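Local coordinates for interphotoreceptor retinoid-binding protein (Xenopus laevis, PDB 1J7X) that probably binds retinoids and carries them through the space between the photoreceptors and the pigment epithelium of the eye, at residues D77-E82 with F113-D118; T5-Q10 with G250-S255; Y19-R24 with I260-D265; K203-L208 with S228-I233; A89-L94 with A123-F128. One frame throughout, in Å; residues are numbered along the deposited sequence.

Contacts 1, 4 and 5 belong to the mixed sheet and its helices; contacts 2 and 3 tie the start of the chain to strand 254-265 and the loop leading into it. Contact 3 is buried, contact 2 lies at the surface, its centre about 30 Å from the centre of the chain, and the others are partly buried. Chemistry follows place: contact 4 is parallel sheet bonding with apolar side chains, contact 5 helix packing round one phenylalanine, and contact 3 an amide over an aromatic face; contact 1 joins two loops through a water and Q115, and in contact 2 helix residues H6 and Q10 grip the backbone of G250. Contact 1 leads into helix 119-137, used by contact 5.

Contact 1: residues D77-E82 with F113-D118; sequences DSIQAE and FDQFAD
The ring of F116 carries F113 on one face, with CE2 of F113 3.7 Å above the F116 plane and offset toward the rim. In the plane of the F113 ring, at its edge, lies the carbonyl O of Q115. Apolar rings suit this buried side, F116 reaching helices 158-163 and 216-226. Q115 turns the other way, to the loop 77-82: its CG sits between the backbone N and the carbonyl carbon (chi1 65°), and the extended chain brings CD 3.7 Å from CB of S78 and 3.9 Å from CG1 of I79, crossing I79 at about a right angle. Within the loop, Q80 NE2 donates to S78 O at 2.8 Å. One water joins the segments, donating to I79 O (2.7 Å) and accepting from D118 N (2.9 Å), with a weak bond to S78 OG. Buried F116 O has no partner in the model. D118, a short carboxylate suited to capping, is the N-cap of helix 119-137, and I79 touches V121 of that helix, so loop 77-82 lies against its start. With strands 100-104 and 108-112 before it, the helix makes a beta-beta-alpha unit, the element of the protein's spiral fold.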
# COMPACT_ATOMS: atom_id res chain seq x y z
N ASP A 77 1.59 -11.01 -9.81
CA ASP A 77 0.71 -11.89 -10.55
C ASP A 77 -0.15 -12.69 -9.59
O ASP A 77 0.20 -13.77 -9.15
CB ASP A 77 1.53 -12.82 -11.43
CG ASP A 77 2.40 -12.05 -12.44
OD1 ASP A 77 1.83 -11.43 -13.38
OD2 ASP A 77 3.67 -12.02 -12.39
N SER A 78 -1.32 -12.14 -9.30
CA SER A 78 -2.26 -12.80 -8.43
C SER A 78 -3.36 -13.50 -9.24
O SER A 78 -3.36 -13.43 -10.47
CB SER A 78 -2.83 -11.79 -7.44
OG SER A 78 -3.37 -10.66 -8.09
N ILE A 79 -4.28 -14.17 -8.55
CA ILE A 79 -5.38 -14.88 -9.17
C ILE A 79 -6.11 -13.97 -10.14
O ILE A 79 -6.58 -12.94 -9.71
CB ILE A 79 -6.40 -15.35 -8.10
CG1 ILE A 79 -5.71 -16.23 -7.03
CG2 ILE A 79 -7.54 -16.13 -8.77
CD1 ILE A 79 -5.05 -17.43 -7.61
N GLN A 80 -6.22 -14.36 -11.41
CA GLN A 80 -6.90 -13.52 -12.43
C GLN A 80 -8.33 -13.97 -12.63
O GLN A 80 -8.63 -15.16 -12.53
CB GLN A 80 -6.17 -13.63 -13.75
CG GLN A 80 -4.79 -13.07 -13.64
CD GLN A 80 -4.79 -11.63 -13.21
OE1 GLN A 80 -5.39 -10.79 -13.87
NE2 GLN A 80 -4.12 -11.33 -12.11
N ALA A 81 -9.21 -13.02 -12.92
CA ALA A 81 -10.62 -13.34 -13.13
C ALA A 81 -10.82 -14.35 -14.23
O ALA A 81 -11.67 -15.25 -14.12
CB ALA A 81 -11.45 -12.06 -13.41
N GLU A 82 -10.00 -14.20 -15.27
CA GLU A 82 -10.08 -15.07 -16.46
C GLU A 82 -9.61 -16.49 -16.17
O GLU A 82 -9.62 -17.35 -17.08
CB GLU A 82 -9.27 -14.47 -17.60
CG GLU A 82 -7.91 -13.95 -17.21
CD GLU A 82 -7.26 -13.17 -18.34
OE1 GLU A 82 -7.01 -13.80 -19.42
OE2 GLU A 82 -7.01 -11.94 -18.14
N PHE A 113 -3.48 -14.65 4.49
CA PHE A 113 -3.62 -14.75 3.06
C PHE A 113 -2.44 -13.94 2.48
O PHE A 113 -2.00 -13.02 3.14
CB PHE A 113 -4.97 -14.35 2.50
CG PHE A 113 -5.40 -12.93 2.82
CD1 PHE A 113 -5.79 -12.58 4.09
CD2 PHE A 113 -5.32 -11.97 1.84
CE1 PHE A 113 -6.16 -11.34 4.35
CE2 PHE A 113 -5.77 -10.72 2.13
CZ PHE A 113 -6.14 -10.41 3.35
N ASP A 114 -1.91 -14.35 1.34
CA ASP A 114 -0.67 -13.84 0.85
C ASP A 114 -0.70 -13.01 -0.49
O ASP A 114 0.37 -12.76 -1.09
CB ASP A 114 0.28 -14.96 0.65
CG ASP A 114 0.59 -15.72 1.89
OD1 ASP A 114 0.28 -15.32 3.00
OD2 ASP A 114 1.17 -16.84 1.78
N GLN A 115 -1.91 -12.69 -0.93
CA GLN A 115 -2.08 -11.84 -2.08
C GLN A 115 -3.40 -11.09 -1.94
O GLN A 115 -4.19 -11.49 -1.15
CB GLN A 115 -2.04 -12.70 -3.34
CG GLN A 115 -3.12 -13.64 -3.48
CD GLN A 115 -3.07 -14.34 -4.81
OE1 GLN A 115 -2.31 -15.35 -4.96
NE2 GLN A 115 -3.97 -13.93 -5.72
N PHE A 116 -3.60 -10.04 -2.73
CA PHE A 116 -4.84 -9.27 -2.81
C PHE A 116 -5.22 -9.41 -4.32
O PHE A 116 -4.59 -8.91 -5.18
CB PHE A 116 -4.61 -7.82 -2.44
CG PHE A 116 -4.76 -7.56 -0.98
CD1 PHE A 116 -3.74 -7.84 -0.13
CD2 PHE A 116 -5.93 -6.98 -0.49
CE1 PHE A 116 -3.93 -7.65 1.20
CE2 PHE A 116 -6.10 -6.73 0.84
CZ PHE A 116 -5.09 -7.06 1.68
N ALA A 117 -6.28 -10.09 -4.59
CA ALA A 117 -6.76 -10.18 -5.97
C ALA A 117 -7.66 -8.97 -6.29
O ALA A 117 -8.12 -8.29 -5.40
CB ALA A 117 -7.55 -11.42 -6.08
N ASP A 118 -7.85 -8.74 -7.57
CA ASP A 118 -8.66 -7.66 -8.06
C ASP A 118 -10.11 -7.86 -7.54
O ASP A 118 -10.56 -8.99 -7.30
CB ASP A 118 -8.68 -7.64 -9.60
CG ASP A 118 -9.45 -6.47 -10.13
OD1 ASP A 118 -8.92 -5.34 -10.10
OD2 ASP A 118 -10.64 -6.63 -10.48
O HOH W 1 -6.32 -10.22 -9.52

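Contact 2: residues T5-Q10 with G250-S255; sequences THVLHQ and GDTQLS
A beta-hairpin connection, between strands 244-248 and 254-265, is held here against the N-terminal helix 2-18. T252 forms an ST turn in it, OG1 accepting from L254 N at 2.9 Å while also bonding to F249 O. The helix supplies two side chains one turn apart. From an extended chain, the amide of Q10 grips both backbone polar atoms of G250: NE2 donates to G250 O at 3.2 Å, nearly straight (168°) and on a lone pair, and OE1 accepts a weak bond from G250 N at 2.9 Å. H6, with CG anti to its backbone N (chi1 -174°), meets the same carbonyl with its ring edge, NE2 lying 2.8 Å from G250 O in a weak bond. A second weak bond runs from H6 NE2 to OD1 of D251 (3.3 Å), the ring and carboxylate planes being 76° apart. A CB at G250 would be crowded by OD1 of D251 as that side chain is placed. Beside the polar cluster, V7 CG2 and T252 CG2 approach to 4.3 Å. An alanine at Q10 would probably loosen the hairpin end, because both bonds to G250 and the amide over one face of the H6 ring go with it. G250 O thus takes two donors, and the carboxylate of D251 could raise the tendency of H6 to be protonated.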
# COMPACT_ATOMS: atom_id res chain seq x y z
N THR A 5 21.93 19.70 -19.61
CA THR A 5 20.72 20.41 -20.01
C THR A 5 19.71 19.42 -20.66
O THR A 5 18.50 19.60 -20.63
CB THR A 5 21.04 21.63 -20.90
OG1 THR A 5 21.43 21.23 -22.24
CG2 THR A 5 22.24 22.32 -20.37
N HIS A 6 20.22 18.38 -21.23
CA HIS A 6 19.37 17.39 -21.90
C HIS A 6 18.47 16.75 -20.83
O HIS A 6 17.24 16.66 -20.99
CB HIS A 6 20.24 16.36 -22.58
CG HIS A 6 19.49 15.38 -23.43
ND1 HIS A 6 18.68 15.77 -24.47
CD2 HIS A 6 19.43 14.03 -23.40
CE1 HIS A 6 18.18 14.71 -25.07
NE2 HIS A 6 18.60 13.63 -24.43
N VAL A 7 19.08 16.38 -19.71
CA VAL A 7 18.32 15.77 -18.63
C VAL A 7 17.43 16.78 -17.99
O VAL A 7 16.29 16.50 -17.72
CB VAL A 7 19.23 15.16 -17.56
CG1 VAL A 7 18.39 14.59 -16.41
CG2 VAL A 7 20.01 14.09 -18.16
N LEU A 8 17.99 17.95 -17.71
CA LEU A 8 17.25 19.00 -17.05
C LEU A 8 16.04 19.34 -17.73
O LEU A 8 14.94 19.45 -17.11
CB LEU A 8 18.22 20.19 -16.80
CG LEU A 8 17.56 21.40 -16.14
CD1 LEU A 8 17.12 21.09 -14.73
CD2 LEU A 8 18.69 22.52 -16.13
N HIS A 9 16.10 19.52 -19.07
CA HIS A 9 14.94 19.95 -19.84
C HIS A 9 13.81 18.87 -19.77
O HIS A 9 12.67 19.13 -19.60
CB HIS A 9 15.36 20.18 -21.35
CG HIS A 9 14.29 20.72 -22.22
ND1 HIS A 9 13.87 20.08 -23.36
CD2 HIS A 9 13.42 21.73 -22.02
CE1 HIS A 9 12.83 20.72 -23.86
NE2 HIS A 9 12.56 21.75 -23.08
N GLN A 10 14.20 17.63 -19.91
CA GLN A 10 13.21 16.57 -19.90
C GLN A 10 12.59 16.53 -18.48
O GLN A 10 11.36 16.39 -18.32
CB GLN A 10 13.90 15.29 -20.27
CG GLN A 10 14.37 15.14 -21.72
CD GLN A 10 14.98 13.73 -22.07
OE1 GLN A 10 14.29 12.68 -21.95
NE2 GLN A 10 16.26 13.72 -22.42
N GLY A 250 15.52 10.08 -22.43
CA GLY A 250 16.05 9.79 -23.77
C GLY A 250 17.52 10.13 -23.88
O GLY A 250 18.01 11.16 -23.30
N ASP A 251 18.24 9.22 -24.54
CA ASP A 251 19.67 9.34 -24.80
C ASP A 251 20.54 9.15 -23.61
O ASP A 251 21.71 9.56 -23.63
CB ASP A 251 19.96 10.70 -25.48
CG ASP A 251 19.09 10.94 -26.76
OD1 ASP A 251 17.89 11.34 -26.64
OD2 ASP A 251 19.55 10.71 -27.91
N THR A 252 20.02 8.52 -22.55
CA THR A 252 20.83 8.35 -21.36
C THR A 252 20.55 7.03 -20.74
O THR A 252 19.63 6.38 -21.11
CB THR A 252 20.49 9.39 -20.31
OG1 THR A 252 19.28 8.98 -19.63
CG2 THR A 252 20.24 10.80 -20.95
N GLN A 253 21.36 6.70 -19.76
CA GLN A 253 21.22 5.49 -18.95
C GLN A 253 20.45 5.81 -17.63
O GLN A 253 20.63 5.09 -16.64
CB GLN A 253 22.61 4.94 -18.59
CG GLN A 253 23.52 4.45 -19.81
CD GLN A 253 22.91 3.32 -20.60
OE1 GLN A 253 22.28 3.54 -21.64
NE2 GLN A 253 23.11 2.08 -20.12
N LEU A 254 19.76 6.93 -17.63
CA LEU A 254 19.02 7.44 -16.43
C LEU A 254 17.59 7.48 -16.63
O LEU A 254 17.09 7.57 -17.72
CB LEU A 254 19.46 8.87 -16.03
CG LEU A 254 20.86 8.97 -15.46
CD1 LEU A 254 21.18 10.46 -15.19
CD2 LEU A 254 21.02 8.19 -14.25
N SER A 255 16.86 7.41 -15.51
CA SER A 255 15.43 7.58 -15.55
C SER A 255 14.96 8.28 -14.31
O SER A 255 15.79 8.46 -13.32
CB SER A 255 14.75 6.24 -15.65
OG SER A 255 14.90 5.62 -14.40

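Contact 3: residues Y19-R24 with I260-D265; sequences YAFSER and IINFID
The close packing is concentrated in a few side chains. A20 points its methyl at strand 261-265, CB lying 3.7 Å from the carbonyl C of I260 and 3.6 Å from ND2 of N262; the small methyl lets the loop come close to the strand backbone, the CA atoms of A20 and I260 being 4.4 Å apart. The N262 amide nitrogen stands 3.1 Å above the plane of the F21 ring, over its centre, with the amide and ring planes 58° apart. On the opposite face of that ring lies the R24 guanidinium, its CZ 3.6 Å above the plane, so the phenylalanine is held between two nitrogen-bearing groups. R24 NH1 also gives buried Y19 OH a weak bond, and D60 holds that hydroxyl too. N262 OD1 is engaged by R62, which fixes the rotation of the amide. The solvent side is looser: S22 is partly exposed, and exposed E23 sets its carboxylate at the F21 ring edge. This is the loop between helices 2-18 and 25-31 packed onto strand 254-265 of the antiparallel sheet.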
# COMPACT_ATOMS: atom_id res chain seq x y z
N TYR A 19 4.10 15.18 -11.77
CA TYR A 19 4.40 15.10 -10.33
C TYR A 19 3.14 15.36 -9.53
O TYR A 19 2.53 16.47 -9.63
CB TYR A 19 5.49 16.10 -9.96
CG TYR A 19 5.86 16.11 -8.54
CD1 TYR A 19 6.01 14.91 -7.84
CD2 TYR A 19 6.14 17.27 -7.87
CE1 TYR A 19 6.42 14.88 -6.56
CE2 TYR A 19 6.43 17.23 -6.49
CZ TYR A 19 6.67 15.99 -5.86
OH TYR A 19 7.01 15.99 -4.53
N ALA A 20 2.78 14.41 -8.68
CA ALA A 20 1.55 14.55 -7.87
C ALA A 20 1.35 15.89 -7.17
O ALA A 20 0.22 16.33 -7.02
CB ALA A 20 1.47 13.50 -6.84
N PHE A 21 2.42 16.48 -6.67
CA PHE A 21 2.33 17.74 -5.93
C PHE A 21 2.51 18.91 -6.93
O PHE A 21 3.52 19.56 -6.92
CB PHE A 21 3.39 17.82 -4.88
CG PHE A 21 3.09 17.07 -3.60
CD1 PHE A 21 2.10 17.50 -2.75
CD2 PHE A 21 3.82 15.96 -3.25
CE1 PHE A 21 1.86 16.88 -1.66
CE2 PHE A 21 3.56 15.32 -2.12
CZ PHE A 21 2.59 15.76 -1.31
N SER A 22 1.50 19.18 -7.75
CA SER A 22 1.50 20.31 -8.70
C SER A 22 1.89 21.67 -8.14
O SER A 22 2.56 22.50 -8.83
CB SER A 22 0.18 20.33 -9.46
OG SER A 22 -0.86 20.73 -8.58
N GLU A 23 1.50 21.85 -6.89
CA GLU A 23 1.72 23.09 -6.21
C GLU A 23 3.15 23.33 -5.98
O GLU A 23 3.53 24.42 -5.63
CB GLU A 23 0.90 23.13 -4.90
CG GLU A 23 1.30 22.12 -3.85
CD GLU A 23 0.40 20.89 -3.75
OE1 GLU A 23 0.13 20.26 -4.81
OE2 GLU A 23 -0.03 20.60 -2.57
N ARG A 24 4.02 22.31 -6.20
CA ARG A 24 5.42 22.52 -6.01
C ARG A 24 6.14 22.89 -7.31
O ARG A 24 7.29 23.27 -7.27
CB ARG A 24 6.10 21.25 -5.39
CG ARG A 24 5.55 20.98 -3.97
CD ARG A 24 5.96 19.75 -3.37
NE ARG A 24 5.45 19.55 -2.02
CZ ARG A 24 5.72 18.46 -1.30
NH1 ARG A 24 6.50 17.51 -1.82
NH2 ARG A 24 5.26 18.32 -0.08
N ILE A 260 2.78 10.03 -9.26
CA ILE A 260 1.70 10.71 -9.98
C ILE A 260 0.45 10.75 -9.14
O ILE A 260 -0.50 11.43 -9.45
CB ILE A 260 1.39 10.00 -11.28
CG1 ILE A 260 0.83 8.57 -10.96
CG2 ILE A 260 2.62 9.87 -12.20
CD1 ILE A 260 0.31 7.84 -12.19
N ILE A 261 0.44 10.07 -7.99
CA ILE A 261 -0.71 10.08 -7.17
C ILE A 261 -0.39 10.43 -5.78
O ILE A 261 0.63 9.92 -5.21
CB ILE A 261 -1.27 8.60 -7.19
CG1 ILE A 261 -2.01 8.32 -8.47
CG2 ILE A 261 -2.16 8.37 -6.01
CD1 ILE A 261 -2.30 6.88 -8.75
N ASN A 262 -1.24 11.17 -5.12
CA ASN A 262 -1.08 11.47 -3.71
C ASN A 262 -2.18 10.72 -3.01
O ASN A 262 -3.32 10.60 -3.56
CB ASN A 262 -1.16 13.01 -3.41
CG ASN A 262 0.23 13.64 -3.33
OD1 ASN A 262 1.24 12.89 -3.09
ND2 ASN A 262 0.36 14.88 -3.71
N PHE A 263 -1.84 10.20 -1.84
CA PHE A 263 -2.73 9.39 -1.06
C PHE A 263 -2.95 10.08 0.27
O PHE A 263 -2.04 10.21 1.13
CB PHE A 263 -2.10 7.99 -0.87
CG PHE A 263 -2.94 7.00 -0.12
CD1 PHE A 263 -3.16 7.13 1.28
CD2 PHE A 263 -3.37 5.86 -0.76
CE1 PHE A 263 -3.73 6.06 1.94
CE2 PHE A 263 -4.10 4.86 -0.13
CZ PHE A 263 -4.23 4.93 1.26
N ILE A 264 -4.16 10.68 0.42
CA ILE A 264 -4.49 11.43 1.61
C ILE A 264 -5.45 10.68 2.47
O ILE A 264 -6.54 10.30 1.97
CB ILE A 264 -5.10 12.88 1.21
CG1 ILE A 264 -4.24 13.53 0.18
CG2 ILE A 264 -5.33 13.65 2.45
CD1 ILE A 264 -4.86 14.81 -0.40
N ASP A 265 -5.00 10.29 3.67
CA ASP A 265 -5.81 9.43 4.52
C ASP A 265 -6.90 10.18 5.19
O ASP A 265 -7.04 11.44 5.03
CB ASP A 265 -5.02 8.61 5.51
CG ASP A 265 -4.31 9.43 6.49
OD1 ASP A 265 -4.86 10.58 6.93
OD2 ASP A 265 -3.19 8.96 6.88

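Contact 4: residues K203-L208 with S228-I233; sequences KGVYVL and SRATII
Strands 204-208 and 231-233 run parallel, 28° apart, as the two strands of a beta-alpha-beta unit whose crossover is helix 216-226, in the mixed sheet of the ClpP/crotonase-type fold. The backbone bonds come first. T231 N donates to V205 O at 3.1 Å, V207 N to T231 O at 2.9 Å and I233 N to V207 O at 2.8 Å, the last two nearly along the C=O axis. CA-H...O contacts accompany them, as where L208 CA stands 3.1 Å from I233 O. The apolar contacts divide by sheet face. V207 and I232 share one face; I232 bends back through chi1 -49° and chi2 -53°, bringing CD1 3.6 Å from V207 CB. The small A230 sets its methyl against V205 CG1 at 3.7 Å, with helix 216-226 beyond. The other face holds Y206, L208, T231 and I233, with Y206 and I233 packing on helix 287-296. Beta-branched valine, isoleucine and threonine on both faces suit the extended chain. Polar groups gather near the strand starts. V205 CG2 lies over one face of the R229 guanidinium, 3.7 Å from CZ of R229, and a water accepts from V205 N while donating to R229 O. A second water lies 2.6 Å from T231 OG1 and gives a weak bond to V205 O.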
# COMPACT_ATOMS: atom_id res chain seq x y z
N LYS A 203 -14.12 -5.63 18.18
CA LYS A 203 -13.14 -6.58 18.55
C LYS A 203 -11.69 -6.17 18.15
O LYS A 203 -11.47 -5.53 17.17
CB LYS A 203 -13.45 -7.91 17.87
CG LYS A 203 -14.75 -8.59 18.41
CD LYS A 203 -15.19 -9.80 17.57
CE LYS A 203 -16.53 -10.48 18.16
NZ LYS A 203 -16.90 -11.63 17.41
N GLY A 204 -10.77 -6.61 18.92
CA GLY A 204 -9.38 -6.29 18.68
C GLY A 204 -8.86 -6.91 17.39
O GLY A 204 -9.11 -8.05 17.07
N VAL A 205 -8.11 -6.12 16.64
CA VAL A 205 -7.53 -6.53 15.42
C VAL A 205 -6.02 -6.17 15.39
O VAL A 205 -5.64 -5.02 15.71
CB VAL A 205 -8.21 -5.94 14.19
CG1 VAL A 205 -7.54 -6.49 12.91
CG2 VAL A 205 -9.72 -6.25 14.16
N TYR A 206 -5.23 -7.15 15.10
CA TYR A 206 -3.77 -7.06 15.04
C TYR A 206 -3.23 -7.52 13.70
O TYR A 206 -3.49 -8.63 13.29
CB TYR A 206 -3.19 -7.86 16.16
CG TYR A 206 -3.73 -7.40 17.49
CD1 TYR A 206 -4.94 -7.89 17.97
CD2 TYR A 206 -3.08 -6.40 18.25
CE1 TYR A 206 -5.52 -7.44 19.17
CE2 TYR A 206 -3.58 -6.00 19.42
CZ TYR A 206 -4.83 -6.48 19.89
OH TYR A 206 -5.33 -5.96 21.07
N VAL A 207 -2.55 -6.61 12.94
CA VAL A 207 -2.03 -6.91 11.62
C VAL A 207 -0.56 -7.10 11.65
O VAL A 207 0.16 -6.24 12.16
CB VAL A 207 -2.36 -5.79 10.65
CG1 VAL A 207 -1.90 -6.13 9.30
CG2 VAL A 207 -3.87 -5.56 10.64
N LEU A 208 -0.08 -8.24 11.22
CA LEU A 208 1.32 -8.60 11.21
C LEU A 208 1.93 -8.21 9.89
O LEU A 208 1.43 -8.58 8.81
CB LEU A 208 1.53 -10.10 11.46
CG LEU A 208 0.80 -10.72 12.65
CD1 LEU A 208 1.34 -12.14 12.82
CD2 LEU A 208 0.90 -9.96 13.89
N SER A 228 -7.30 3.87 13.02
CA SER A 228 -7.21 3.42 14.40
C SER A 228 -8.04 2.15 14.60
O SER A 228 -8.55 1.90 15.66
CB SER A 228 -7.64 4.59 15.36
OG SER A 228 -6.78 5.71 15.10
N ARG A 229 -8.10 1.29 13.59
CA ARG A 229 -8.88 0.09 13.73
C ARG A 229 -8.04 -1.03 14.28
O ARG A 229 -8.53 -1.92 14.99
CB ARG A 229 -9.52 -0.24 12.37
CG ARG A 229 -10.31 -1.62 12.38
CD ARG A 229 -11.58 -1.45 13.35
NE ARG A 229 -11.20 -2.00 14.60
CZ ARG A 229 -11.55 -3.19 15.05
NH1 ARG A 229 -12.47 -3.94 14.45
NH2 ARG A 229 -11.00 -3.60 16.14
N ALA A 230 -6.77 -1.17 13.81
CA ALA A 230 -5.94 -2.18 14.32
C ALA A 230 -4.54 -1.70 14.74
O ALA A 230 -4.09 -0.65 14.33
CB ALA A 230 -5.79 -3.21 13.22
N THR A 231 -3.88 -2.54 15.47
CA THR A 231 -2.50 -2.35 15.86
C THR A 231 -1.64 -3.10 14.83
O THR A 231 -1.90 -4.28 14.53
CB THR A 231 -2.27 -2.89 17.25
OG1 THR A 231 -3.12 -2.25 18.22
CG2 THR A 231 -0.83 -2.69 17.68
N ILE A 232 -0.64 -2.41 14.25
CA ILE A 232 0.23 -3.01 13.29
C ILE A 232 1.49 -3.51 14.02
O ILE A 232 2.16 -2.77 14.75
CB ILE A 232 0.66 -1.97 12.24
CG1 ILE A 232 -0.56 -1.22 11.69
CG2 ILE A 232 1.37 -2.56 11.10
CD1 ILE A 232 -1.66 -2.25 11.16
N ILE A 233 1.88 -4.73 13.74
CA ILE A 233 3.03 -5.39 14.43
C ILE A 233 3.96 -6.06 13.45
O ILE A 233 3.53 -6.84 12.59
CB ILE A 233 2.50 -6.42 15.45
CG1 ILE A 233 1.50 -5.75 16.33
CG2 ILE A 233 3.68 -7.13 16.20
CD1 ILE A 233 0.76 -6.80 17.20
O HOH W 2 -8.22 -3.23 17.40
O HOH W 3 -5.70 -2.78 18.39

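Contact 5: residues A89-L94 with A123-F128; sequences AMLQAL and AKLAPF
From CB to its two methyl tips, L91 is spent on this contact. CB lies over the face of the F128 ring, 3.8 Å from its centroid and 19° off the ring normal, a CH-pi contact. CG, anti to the carbonyl carbon, is 4.1 Å from CE2 of F128. CD1 closes to 3.4 Å from the same CE2, and CD2 turns to L125, 3.9 Å from its CD2. CD2 of L94 adds a longer touch on CD2 of L125. The ring has CB of P127 on the opposite face and OE1 of Q92 at its edge, in plane, 3.4 Å from CD1 of F128. Q92 bends at its second torsion so that NE2 donates to F128 O (3.2 Å) from above the carbonyl plane; N131 holds OE1. Leucine and flat phenylalanine interlock beside a polar rim. A serine at F128 would probably weaken the helix pairing by removing the ring that L91 rests on. P127, its N lacking a hydrogen, lies at the kink of helix 119-137, though F128 N still reaches L125 O. Segment 89-94 of helix 88-98 crosses segment 123-128 at 84°, their axes 9.1 Å apart, V95 extending the leucine patch and P85 covering L91.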
# COMPACT_ATOMS: atom_id res chain seq x y z
N ALA A 89 -17.57 -26.52 -6.16
CA ALA A 89 -16.68 -27.32 -5.29
C ALA A 89 -15.23 -26.80 -5.45
O ALA A 89 -14.47 -26.64 -4.46
CB ALA A 89 -16.74 -28.76 -5.67
N MSE A 90 -14.85 -26.56 -6.70
CA MSE A 90 -13.50 -26.06 -6.95
C MSE A 90 -13.27 -24.64 -6.41
O MSE A 90 -12.21 -24.36 -5.88
CB MSE A 90 -13.16 -26.09 -8.42
CG MSE A 90 -12.87 -27.50 -8.93
SE MSE A 90 -12.06 -27.47 -10.69
CE MSE A 90 -13.62 -27.23 -11.63
N LEU A 91 -14.26 -23.77 -6.55
CA LEU A 91 -14.15 -22.43 -6.01
C LEU A 91 -13.95 -22.52 -4.50
O LEU A 91 -13.11 -21.80 -3.97
CB LEU A 91 -15.42 -21.60 -6.34
CG LEU A 91 -15.49 -21.10 -7.76
CD1 LEU A 91 -16.83 -20.42 -8.09
CD2 LEU A 91 -14.40 -20.15 -8.00
N GLN A 92 -14.78 -23.32 -3.78
CA GLN A 92 -14.63 -23.39 -2.29
C GLN A 92 -13.25 -23.94 -1.96
O GLN A 92 -12.58 -23.43 -1.08
CB GLN A 92 -15.73 -24.32 -1.65
CG GLN A 92 -15.67 -24.34 -0.15
CD GLN A 92 -15.98 -22.97 0.46
OE1 GLN A 92 -17.15 -22.51 0.41
NE2 GLN A 92 -14.89 -22.23 0.89
N ALA A 93 -12.79 -24.91 -2.76
CA ALA A 93 -11.49 -25.52 -2.53
C ALA A 93 -10.36 -24.46 -2.70
O ALA A 93 -9.41 -24.44 -1.89
CB ALA A 93 -11.27 -26.63 -3.51
N LEU A 94 -10.46 -23.62 -3.74
CA LEU A 94 -9.51 -22.57 -4.01
C LEU A 94 -9.48 -21.55 -2.84
O LEU A 94 -8.41 -21.18 -2.29
CB LEU A 94 -9.90 -21.91 -5.25
CG LEU A 94 -8.98 -20.73 -5.70
CD1 LEU A 94 -7.53 -21.21 -5.79
CD2 LEU A 94 -9.45 -20.11 -6.99
N ALA A 123 -15.24 -10.73 -6.16
CA ALA A 123 -16.69 -10.81 -6.37
C ALA A 123 -17.13 -12.26 -6.55
O ALA A 123 -17.99 -12.79 -5.79
CB ALA A 123 -17.04 -10.02 -7.61
N LYS A 124 -16.48 -12.96 -7.46
CA LYS A 124 -16.79 -14.41 -7.68
C LYS A 124 -16.44 -15.35 -6.50
O LYS A 124 -17.17 -16.32 -6.24
CB LYS A 124 -16.01 -14.85 -8.89
CG LYS A 124 -16.48 -14.12 -10.20
CD LYS A 124 -18.02 -14.34 -10.47
CE LYS A 124 -18.60 -13.58 -11.72
NZ LYS A 124 -18.70 -11.97 -11.57
N LEU A 125 -15.45 -14.99 -5.70
CA LEU A 125 -15.09 -15.80 -4.52
C LEU A 125 -15.82 -15.46 -3.27
O LEU A 125 -15.87 -16.28 -2.33
CB LEU A 125 -13.61 -15.72 -4.24
CG LEU A 125 -12.60 -15.98 -5.32
CD1 LEU A 125 -11.21 -15.76 -4.78
CD2 LEU A 125 -12.75 -17.42 -5.75
N ALA A 126 -16.52 -14.32 -3.25
CA ALA A 126 -17.17 -13.85 -1.99
C ALA A 126 -18.05 -14.85 -1.28
O ALA A 126 -17.91 -14.98 -0.10
CB ALA A 126 -17.97 -12.57 -2.23
N PRO A 127 -18.94 -15.56 -1.98
CA PRO A 127 -19.83 -16.52 -1.33
C PRO A 127 -19.06 -17.61 -0.57
O PRO A 127 -19.49 -18.06 0.42
CB PRO A 127 -20.64 -17.10 -2.53
CG PRO A 127 -20.63 -16.00 -3.48
CD PRO A 127 -19.26 -15.47 -3.41
N PHE A 128 -17.92 -17.95 -1.05
CA PHE A 128 -17.09 -19.03 -0.47
C PHE A 128 -16.26 -18.47 0.66
O PHE A 128 -15.94 -19.24 1.61
CB PHE A 128 -16.24 -19.64 -1.59
CG PHE A 128 -17.13 -20.10 -2.79
CD1 PHE A 128 -17.88 -21.24 -2.68
CD2 PHE A 128 -17.24 -19.35 -3.89
CE1 PHE A 128 -18.74 -21.69 -3.77
CE2 PHE A 128 -18.11 -19.72 -4.98
CZ PHE A 128 -18.85 -20.90 -4.90